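Local coordinates for 4-amino-4-deoxy-L-arabinose transferase or related glycosyltransferases of PMT family (Cupriavidus metallidurans, PDB 5EZM), which probably transfers 4-amino-4-deoxy-L-arabinose from an undecaprenyl-phosphate carrier to lipid A, as a zinc-containing membrane glycosyltransferase of the GT-C fold, at residues R130-A135 with G178-A183; Q472-L477 with F495-P500; R407-W412 with L455-V460. All coordinates share one frame; numbering follows the deposited sequence.

Interaction 1 (R130-A135 with G178-A183). With MPG ([(Z)-octadec-9-enyl] (2R)-2,3-bis(oxidanyl)propanoate), chain J.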
# COMPACT_ATOMS: atom_id res chain seq x y z
N ARG A 130 -20.65 11.34 8.82
CA ARG A 130 -21.99 11.87 8.58
C ARG A 130 -22.96 11.43 9.67
O ARG A 130 -23.83 12.20 10.08
CB ARG A 130 -22.49 11.42 7.21
N ARG A 131 -22.81 10.20 10.16
CA ARG A 131 -23.69 9.71 11.21
C ARG A 131 -23.51 10.50 12.50
O ARG A 131 -24.48 10.97 13.10
CB ARG A 131 -23.43 8.22 11.45
CG ARG A 131 -24.30 7.59 12.52
CD ARG A 131 -25.76 7.59 12.12
NE ARG A 131 -26.53 6.62 12.89
CZ ARG A 131 -27.86 6.52 12.85
NH1 ARG A 131 -28.56 7.33 12.07
NH2 ARG A 131 -28.48 5.60 13.58
N TRP A 132 -22.26 10.66 12.95
CA TRP A 132 -22.01 11.27 14.25
C TRP A 132 -21.93 12.79 14.22
O TRP A 132 -22.33 13.44 15.19
CB TRP A 132 -20.72 10.71 14.86
CG TRP A 132 -20.88 9.37 15.49
CD1 TRP A 132 -20.54 8.16 14.94
CD2 TRP A 132 -21.41 9.09 16.79
NE1 TRP A 132 -20.83 7.15 15.82
CE2 TRP A 132 -21.36 7.69 16.96
CE3 TRP A 132 -21.91 9.88 17.82
CZ2 TRP A 132 -21.80 7.07 18.13
CZ3 TRP A 132 -22.36 9.26 18.98
CH2 TRP A 132 -22.30 7.87 19.12
N PHE A 133 -21.41 13.37 13.14
CA PHE A 133 -21.14 14.80 13.12
C PHE A 133 -21.85 15.57 12.01
O PHE A 133 -21.76 16.80 11.99
CB PHE A 133 -19.63 15.04 13.01
CG PHE A 133 -18.83 14.31 14.05
CD1 PHE A 133 -18.89 14.67 15.38
CD2 PHE A 133 -18.01 13.25 13.69
CE1 PHE A 133 -18.16 14.00 16.34
CE2 PHE A 133 -17.27 12.57 14.64
CZ PHE A 133 -17.35 12.95 15.97
N GLY A 134 -22.52 14.89 11.09
CA GLY A 134 -23.36 15.57 10.11
C GLY A 134 -22.73 15.58 8.73
O GLY A 134 -21.61 15.11 8.51
N ALA A 135 -23.48 16.16 7.80
CA ALA A 135 -23.10 16.12 6.39
C ALA A 135 -21.85 16.96 6.12
O ALA A 135 -20.93 16.51 5.43
CB ALA A 135 -24.26 16.57 5.52
N GLY A 178 -22.26 1.32 14.86
CA GLY A 178 -23.00 0.45 15.76
C GLY A 178 -23.21 1.01 17.15
O GLY A 178 -24.08 0.53 17.88
N GLN A 179 -22.42 2.02 17.54
CA GLN A 179 -22.52 2.60 18.87
C GLN A 179 -23.29 3.91 18.89
O GLN A 179 -23.23 4.64 19.88
CB GLN A 179 -21.12 2.80 19.46
CG GLN A 179 -20.35 1.50 19.65
CD GLN A 179 -21.11 0.50 20.51
OE1 GLN A 179 -21.70 0.85 21.53
NE2 GLN A 179 -21.10 -0.76 20.09
N HIS A 180 -24.00 4.24 17.81
CA HIS A 180 -24.82 5.44 17.82
C HIS A 180 -26.12 5.16 18.57
O HIS A 180 -26.79 4.16 18.30
CB HIS A 180 -25.13 5.90 16.40
CG HIS A 180 -25.63 7.31 16.32
ND1 HIS A 180 -26.95 7.65 16.53
CD2 HIS A 180 -24.98 8.48 16.06
CE1 HIS A 180 -27.09 8.96 16.40
NE2 HIS A 180 -25.92 9.48 16.12
N PRO A 181 -26.51 6.02 19.52
CA PRO A 181 -27.73 5.74 20.29
C PRO A 181 -28.99 5.69 19.44
O PRO A 181 -29.87 4.87 19.70
CB PRO A 181 -27.77 6.90 21.30
CG PRO A 181 -26.37 7.40 21.38
CD PRO A 181 -25.80 7.21 20.01
N ASP A 182 -29.09 6.55 18.42
CA ASP A 182 -30.29 6.59 17.57
C ASP A 182 -30.41 5.39 16.63
O ASP A 182 -31.23 5.45 15.70
CB ASP A 182 -30.30 7.89 16.77
CG ASP A 182 -30.43 9.12 17.65
OD1 ASP A 182 -31.12 9.04 18.69
OD2 ASP A 182 -29.85 10.18 17.30
N ALA A 183 -29.64 4.32 16.82
CA ALA A 183 -29.76 3.11 16.01
C ALA A 183 -30.50 2.04 16.79
O ALA A 183 -30.35 1.92 18.01
CB ALA A 183 -28.38 2.60 15.60
C2 MPG J . -20.76 7.44 1.60
C3 MPG J . -21.39 8.41 2.59
C4 MPG J . -21.43 9.83 2.04
C5 MPG J . -21.97 10.84 3.07
C6 MPG J . -21.99 12.27 2.51
C7 MPG J . -22.38 13.32 3.57
C8 MPG J . -22.37 14.76 3.00
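The H180 ring is held between two partners. R131 NE lies over one face, offset toward the rim, 3.6 Å from CG of H180. On the opposite face sits CD of P181, the next residue in the chain. The edge of H180 meets the W132 indole: CD2 of H180 stands over the centre of one indole face, 3.7 Å from CD2 of W132. The six-membered ring of W132 and the H180 ring are inclined at 56°, an edge-to-face pair. At the indole edge, near its plane, is Q179 O, 3.3 Å from CZ2 of W132.

R131 reaches the imidazole with CG anti to its backbone N (chi1 -180°) and a bend at chi2. Its CD makes a CH-pi contact over the same H180 face. The guanidinium plane is turned 37° from the ring. CB of A183 lies at the guanidinium edge, 3.6 Å from NH2 of R131.

The contact joins the C-terminal end of helix 112-133 to the loop between helices 160-178 and 185-206, at the surface of the membrane domain. The loop is shaped by a type I beta turn from H180 to A183, closed by a bond from A183 N to H180 O. D182 N also donates to ND1 of H180, at 3.1 Å, which helps fix the ring's rotation. W132 NE1 is hydrogen-bonded to L176 O, so the indole is tied to the end of helix 160-178 as well. CH2 of W132 packs on CD of P181 at 3.7 Å. Just past the helix, A135 touches a bound MPG lipid through its carbonyl O.

Interaction 2 (Q472-L477 with F495-P500)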
# COMPACT_ATOMS: atom_id res chain seq x y z
N GLN A 472 12.94 -7.80 -25.38
CA GLN A 472 14.14 -8.44 -25.91
C GLN A 472 14.32 -9.85 -25.37
O GLN A 472 14.65 -10.78 -26.11
CB GLN A 472 15.37 -7.59 -25.58
CG GLN A 472 15.43 -6.25 -26.31
CD GLN A 472 15.79 -6.40 -27.77
OE1 GLN A 472 16.33 -7.42 -28.19
NE2 GLN A 472 15.49 -5.37 -28.56
N ILE A 473 14.09 -10.03 -24.06
CA ILE A 473 14.25 -11.34 -23.44
C ILE A 473 13.17 -12.30 -23.91
O ILE A 473 13.44 -13.48 -24.18
CB ILE A 473 14.26 -11.20 -21.91
CG1 ILE A 473 15.38 -10.26 -21.47
CG2 ILE A 473 14.40 -12.56 -21.24
CD1 ILE A 473 15.35 -9.93 -20.01
N ALA A 474 11.93 -11.82 -24.02
CA ALA A 474 10.81 -12.68 -24.37
C ALA A 474 10.89 -13.22 -25.79
O ALA A 474 10.25 -14.23 -26.09
CB ALA A 474 9.49 -11.92 -24.18
N GLN A 475 11.67 -12.57 -26.66
CA GLN A 475 11.79 -13.05 -28.03
C GLN A 475 12.39 -14.45 -28.08
O GLN A 475 12.03 -15.25 -28.95
CB GLN A 475 12.63 -12.08 -28.86
CG GLN A 475 12.68 -12.40 -30.35
CD GLN A 475 13.66 -11.53 -31.11
OE1 GLN A 475 14.19 -10.56 -30.57
NE2 GLN A 475 13.90 -11.87 -32.37
N LYS A 476 13.29 -14.77 -27.15
CA LYS A 476 13.95 -16.07 -27.12
C LYS A 476 13.61 -16.92 -25.91
O LYS A 476 13.90 -18.12 -25.93
CB LYS A 476 15.47 -15.89 -27.19
CG LYS A 476 15.97 -15.33 -28.51
CD LYS A 476 15.60 -16.26 -29.66
CE LYS A 476 16.08 -15.71 -30.99
NZ LYS A 476 15.50 -14.37 -31.30
N LEU A 477 13.01 -16.36 -24.87
CA LEU A 477 12.67 -17.11 -23.67
C LEU A 477 11.30 -17.77 -23.83
O LEU A 477 10.33 -17.12 -24.21
CB LEU A 477 12.67 -16.20 -22.44
CG LEU A 477 12.30 -16.84 -21.10
CD1 LEU A 477 13.33 -17.90 -20.71
CD2 LEU A 477 12.16 -15.79 -20.00
N PHE A 495 7.34 -10.84 -13.53
CA PHE A 495 5.96 -10.48 -13.84
C PHE A 495 5.83 -10.03 -15.29
O PHE A 495 4.93 -10.49 -16.01
CB PHE A 495 5.46 -9.38 -12.90
CG PHE A 495 4.08 -8.86 -13.24
CD1 PHE A 495 2.95 -9.53 -12.80
CD2 PHE A 495 3.92 -7.72 -14.01
CE1 PHE A 495 1.68 -9.05 -13.11
CE2 PHE A 495 2.66 -7.24 -14.33
CZ PHE A 495 1.53 -7.90 -13.88
N TYR A 496 6.70 -9.13 -15.72
CA TYR A 496 6.62 -8.63 -17.09
C TYR A 496 6.93 -9.72 -18.11
O TYR A 496 6.45 -9.65 -19.25
CB TYR A 496 7.54 -7.43 -17.28
CG TYR A 496 6.97 -6.17 -16.69
CD1 TYR A 496 5.96 -5.48 -17.33
CD2 TYR A 496 7.44 -5.67 -15.48
CE1 TYR A 496 5.42 -4.33 -16.80
CE2 TYR A 496 6.91 -4.52 -14.93
CZ TYR A 496 5.90 -3.85 -15.59
OH TYR A 496 5.36 -2.71 -15.06
N LEU A 497 7.71 -10.73 -17.73
CA LEU A 497 7.97 -11.85 -18.62
C LEU A 497 6.88 -12.91 -18.59
O LEU A 497 6.87 -13.79 -19.46
CB LEU A 497 9.31 -12.49 -18.28
CG LEU A 497 10.54 -11.66 -18.64
CD1 LEU A 497 11.80 -12.31 -18.10
CD2 LEU A 497 10.63 -11.47 -20.14
N ARG A 498 5.95 -12.83 -17.64
CA ARG A 498 4.98 -13.89 -17.38
C ARG A 498 5.70 -15.23 -17.22
O ARG A 498 5.32 -16.25 -17.80
CB ARG A 498 3.93 -13.96 -18.50
CG ARG A 498 3.41 -12.62 -19.00
CD ARG A 498 2.51 -11.95 -17.98
NE ARG A 498 1.69 -10.89 -18.57
CZ ARG A 498 1.94 -9.59 -18.47
NH1 ARG A 498 3.01 -9.17 -17.79
NH2 ARG A 498 1.13 -8.70 -19.03
N HIS A 499 6.76 -15.21 -16.41
CA HIS A 499 7.66 -16.35 -16.30
C HIS A 499 8.37 -16.34 -14.95
O HIS A 499 9.07 -15.37 -14.62
CB HIS A 499 8.68 -16.32 -17.44
CG HIS A 499 9.46 -17.59 -17.60
ND1 HIS A 499 10.40 -18.00 -16.68
CD2 HIS A 499 9.45 -18.53 -18.57
CE1 HIS A 499 10.93 -19.14 -17.08
NE2 HIS A 499 10.37 -19.49 -18.23
N PRO A 500 8.24 -17.39 -14.15
CA PRO A 500 8.82 -17.39 -12.81
C PRO A 500 10.33 -17.60 -12.84
O PRO A 500 10.89 -18.18 -13.77
CB PRO A 500 8.14 -18.58 -12.11
CG PRO A 500 7.00 -18.97 -13.01
CD PRO A 500 7.43 -18.60 -14.39
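Both segments leave a short helix within the contact, and their chains come closest at A474 and L497, whose CA atoms are 6.5 Å apart. In 472-477 the helical turn closes on I473 O, which accepts from both K476 N and L477 N. In 495-500, R498 is the first residue after the helix; it has positive phi (52°) and completes a Schellman motif. F495 O there takes R498 N and also R498 NH1, the latter at 2.9 Å. NH1 stands above the carbonyl plane, while the carbonyl oxygen lies in the guanidinium plane.

No hydrogen bond crosses between the segments. L497 carries the contact with its two methyls. CD2 meets CB of I473 at 4.0 Å, and CB of A474 lies 4.2 Å from the same CD2. The other methyl, CD1, meets CD2 of L477 at 4.0 Å. L497 crosses both I473 and L477 at about a right angle.

This is apolar packing in the C-terminal domain, between helices 470-474 and 493-497 and the residues that follow them. The strands of the mixed sheet lie beside it: I473 and L477 touch M539 of strand 539-542, and L497 and H499 touch L483 of strand 483-486.

L477 places CD2 over one face of the H499 ring, a CH-pi contact 4.2 Å from the ring centroid. ND1 of H499 donates to O of P500 at 3.0 Å. An alanine here would remove the imidazole, and would probably leave CD2 of L477 without its ring face and the H499-P500 backbone held less firmly. NE2 of H499 makes a weak hydrogen bond to M481 O.

Interaction 3 (R407-W412 with L455-V460). With MPG ([(Z)-octadec-9-enyl] (2R)-2,3-bis(oxidanyl)propanoate), chain X; MPG ([(Z)-octadec-9-enyl] (2R)-2,3-bis(oxidanyl)propanoate), chain N.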
# COMPACT_ATOMS: atom_id res chain seq x y z
N ARG A 407 17.05 13.86 -12.46
CA ARG A 407 16.88 15.18 -13.08
C ARG A 407 15.51 15.29 -13.74
O ARG A 407 14.86 16.33 -13.65
CB ARG A 407 17.99 15.44 -14.10
CG ARG A 407 19.37 15.59 -13.49
CD ARG A 407 20.38 16.07 -14.52
NE ARG A 407 19.95 17.30 -15.18
CZ ARG A 407 20.06 18.51 -14.64
NH1 ARG A 407 20.59 18.66 -13.43
NH2 ARG A 407 19.64 19.57 -15.31
N ALA A 408 15.06 14.22 -14.40
CA ALA A 408 13.71 14.21 -14.95
C ALA A 408 12.64 14.12 -13.87
O ALA A 408 11.50 14.53 -14.11
CB ALA A 408 13.56 13.04 -15.93
N TYR A 409 12.97 13.59 -12.69
CA TYR A 409 12.00 13.57 -11.61
C TYR A 409 11.83 14.96 -11.00
O TYR A 409 10.72 15.33 -10.57
CB TYR A 409 12.43 12.56 -10.54
CG TYR A 409 11.36 12.16 -9.55
CD1 TYR A 409 10.03 12.52 -9.74
CD2 TYR A 409 11.68 11.41 -8.42
CE1 TYR A 409 9.06 12.16 -8.83
CE2 TYR A 409 10.71 11.04 -7.51
CZ TYR A 409 9.40 11.42 -7.72
OH TYR A 409 8.43 11.06 -6.82
N ALA A 410 12.90 15.76 -10.98
CA ALA A 410 12.86 17.06 -10.33
C ALA A 410 11.84 17.99 -10.97
O ALA A 410 11.10 18.70 -10.28
CB ALA A 410 14.24 17.70 -10.34
N VAL A 411 11.78 18.00 -12.31
CA VAL A 411 10.80 18.85 -12.98
C VAL A 411 9.38 18.42 -12.61
O VAL A 411 8.49 19.27 -12.46
CB VAL A 411 11.03 18.86 -14.50
CG1 VAL A 411 11.16 17.45 -15.03
CG2 VAL A 411 9.90 19.59 -15.22
N TRP A 412 9.15 17.12 -12.43
CA TRP A 412 7.81 16.66 -12.07
C TRP A 412 7.47 17.02 -10.63
O TRP A 412 6.31 17.34 -10.33
CB TRP A 412 7.67 15.16 -12.30
CG TRP A 412 7.61 14.80 -13.76
CD1 TRP A 412 8.41 13.91 -14.41
CD2 TRP A 412 6.72 15.35 -14.74
NE1 TRP A 412 8.06 13.86 -15.74
CE2 TRP A 412 7.03 14.73 -15.97
CE3 TRP A 412 5.69 16.30 -14.70
CZ2 TRP A 412 6.35 15.03 -17.15
CZ3 TRP A 412 5.01 16.60 -15.87
CH2 TRP A 412 5.34 15.97 -17.08
N LEU A 455 3.21 10.06 -10.12
CA LEU A 455 3.43 9.73 -11.52
C LEU A 455 4.83 10.10 -11.97
O LEU A 455 5.42 9.42 -12.82
CB LEU A 455 2.39 10.44 -12.39
CG LEU A 455 0.93 10.07 -12.15
CD1 LEU A 455 0.03 10.92 -13.02
CD2 LEU A 455 0.69 8.59 -12.40
N GLY A 456 5.40 11.17 -11.40
CA GLY A 456 6.76 11.54 -11.74
C GLY A 456 7.77 10.48 -11.34
O GLY A 456 8.83 10.36 -11.97
N HIS A 457 7.47 9.71 -10.30
CA HIS A 457 8.36 8.63 -9.89
C HIS A 457 8.55 7.58 -10.98
O HIS A 457 9.48 6.77 -10.89
CB HIS A 457 7.84 7.96 -8.62
CG HIS A 457 8.78 6.94 -8.05
ND1 HIS A 457 8.59 5.58 -8.22
CD2 HIS A 457 9.92 7.08 -7.33
CE1 HIS A 457 9.57 4.93 -7.63
NE2 HIS A 457 10.39 5.81 -7.08
N GLU A 458 7.70 7.58 -12.01
CA GLU A 458 7.90 6.68 -13.15
C GLU A 458 9.27 6.89 -13.79
O GLU A 458 9.85 5.94 -14.33
CB GLU A 458 6.78 6.89 -14.17
CG GLU A 458 7.05 6.32 -15.55
CD GLU A 458 6.90 4.81 -15.63
OE1 GLU A 458 6.92 4.14 -14.59
OE2 GLU A 458 6.77 4.29 -16.76
N THR A 459 9.81 8.11 -13.72
CA THR A 459 11.12 8.38 -14.32
C THR A 459 12.19 7.46 -13.77
O THR A 459 13.04 6.97 -14.52
CB THR A 459 11.51 9.84 -14.09
OG1 THR A 459 11.51 10.13 -12.69
CG2 THR A 459 10.56 10.78 -14.81
N VAL A 460 12.18 7.20 -12.46
CA VAL A 460 13.16 6.30 -11.86
C VAL A 460 12.63 4.89 -11.68
O VAL A 460 13.43 3.96 -11.50
CB VAL A 460 13.67 6.85 -10.51
CG1 VAL A 460 14.18 8.28 -10.67
CG2 VAL A 460 12.59 6.77 -9.46
C2 MPG X . 8.42 11.45 -17.96
C3 MPG X . 7.93 10.16 -17.32
C4 MPG X . 6.80 10.39 -16.33
C5 MPG X . 5.87 11.55 -16.72
C6 MPG X . 4.96 12.00 -15.57
C7 MPG X . 3.78 12.87 -16.07
C8 MPG X . 2.90 13.42 -14.92
C1 MPG X . 9.86 11.32 -18.49
C2 MPG N . 8.23 5.96 -3.84
C3 MPG N . 7.13 6.86 -4.38
C4 MPG N . 7.28 8.30 -3.90
C5 MPG N . 6.00 9.12 -4.12
C6 MPG N . 6.04 10.45 -3.34
C7 MPG N . 4.65 11.10 -3.21
C8 MPG N . 4.65 12.26 -2.18
C1 MPG N . 8.04 4.50 -4.26
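Helices 403-430 and 435-456, consecutive and predicted to span the membrane, pack here in the GT-C membrane domain. The short helix 458-465 continues the second. The close side is built on G456. Its CA lies 3.8 Å from CB of W412, which leaves little room for a side chain at G456. Y409 lies alongside, over the G456-H457 peptide. CE1 of Y409 is 3.3 Å from H457 N. CA of H457 sits over the Y409 ring face in a CH-pi contact, and the H457 ring edge is turned toward that ring, offset, with planes at 71°. The Y409 hydroxyl is hydrogen-bonded to A453 O, one turn back on helix 435-456.

On the outer side the protein contacts thin out and lipid takes part. One face of the W412 indole carries the MPG chain X, whose C6 is 3.4 Å from CE2 of W412. The edge of the indole, CD1 of W412 nearest at 3.8 Å, meets CG2 of T459. A second MPG, chain N, lies on a face of the H457 ring. OG1 of T459 turns back across the helix junction and donates to G456 O at 2.8 Å, nearly along the C=O axis.

How the interactions relate
Followed from the N terminus, the three contacts come in series and none nests in or crosses another. Interaction 1 closes first, across a mostly helical excursion early in the membrane part, and ties helix 112-133 to the loop after helix 160-178. Interaction 3 comes next. It also spans mostly helix and joins helix 403-430 to the junction of helices 435-456 and 458-465. Interaction 2 closes last, over a short excursion that includes strand 483-486 of the C-terminal domain. Helices 458-465 and 470-474 follow each other, so interactions 3 and 2 are neighbours, about 7 Å apart at nearest atoms. Interactions 1 and 2 lie on opposite sides of the chain's centre, with centres about 54 Å apart.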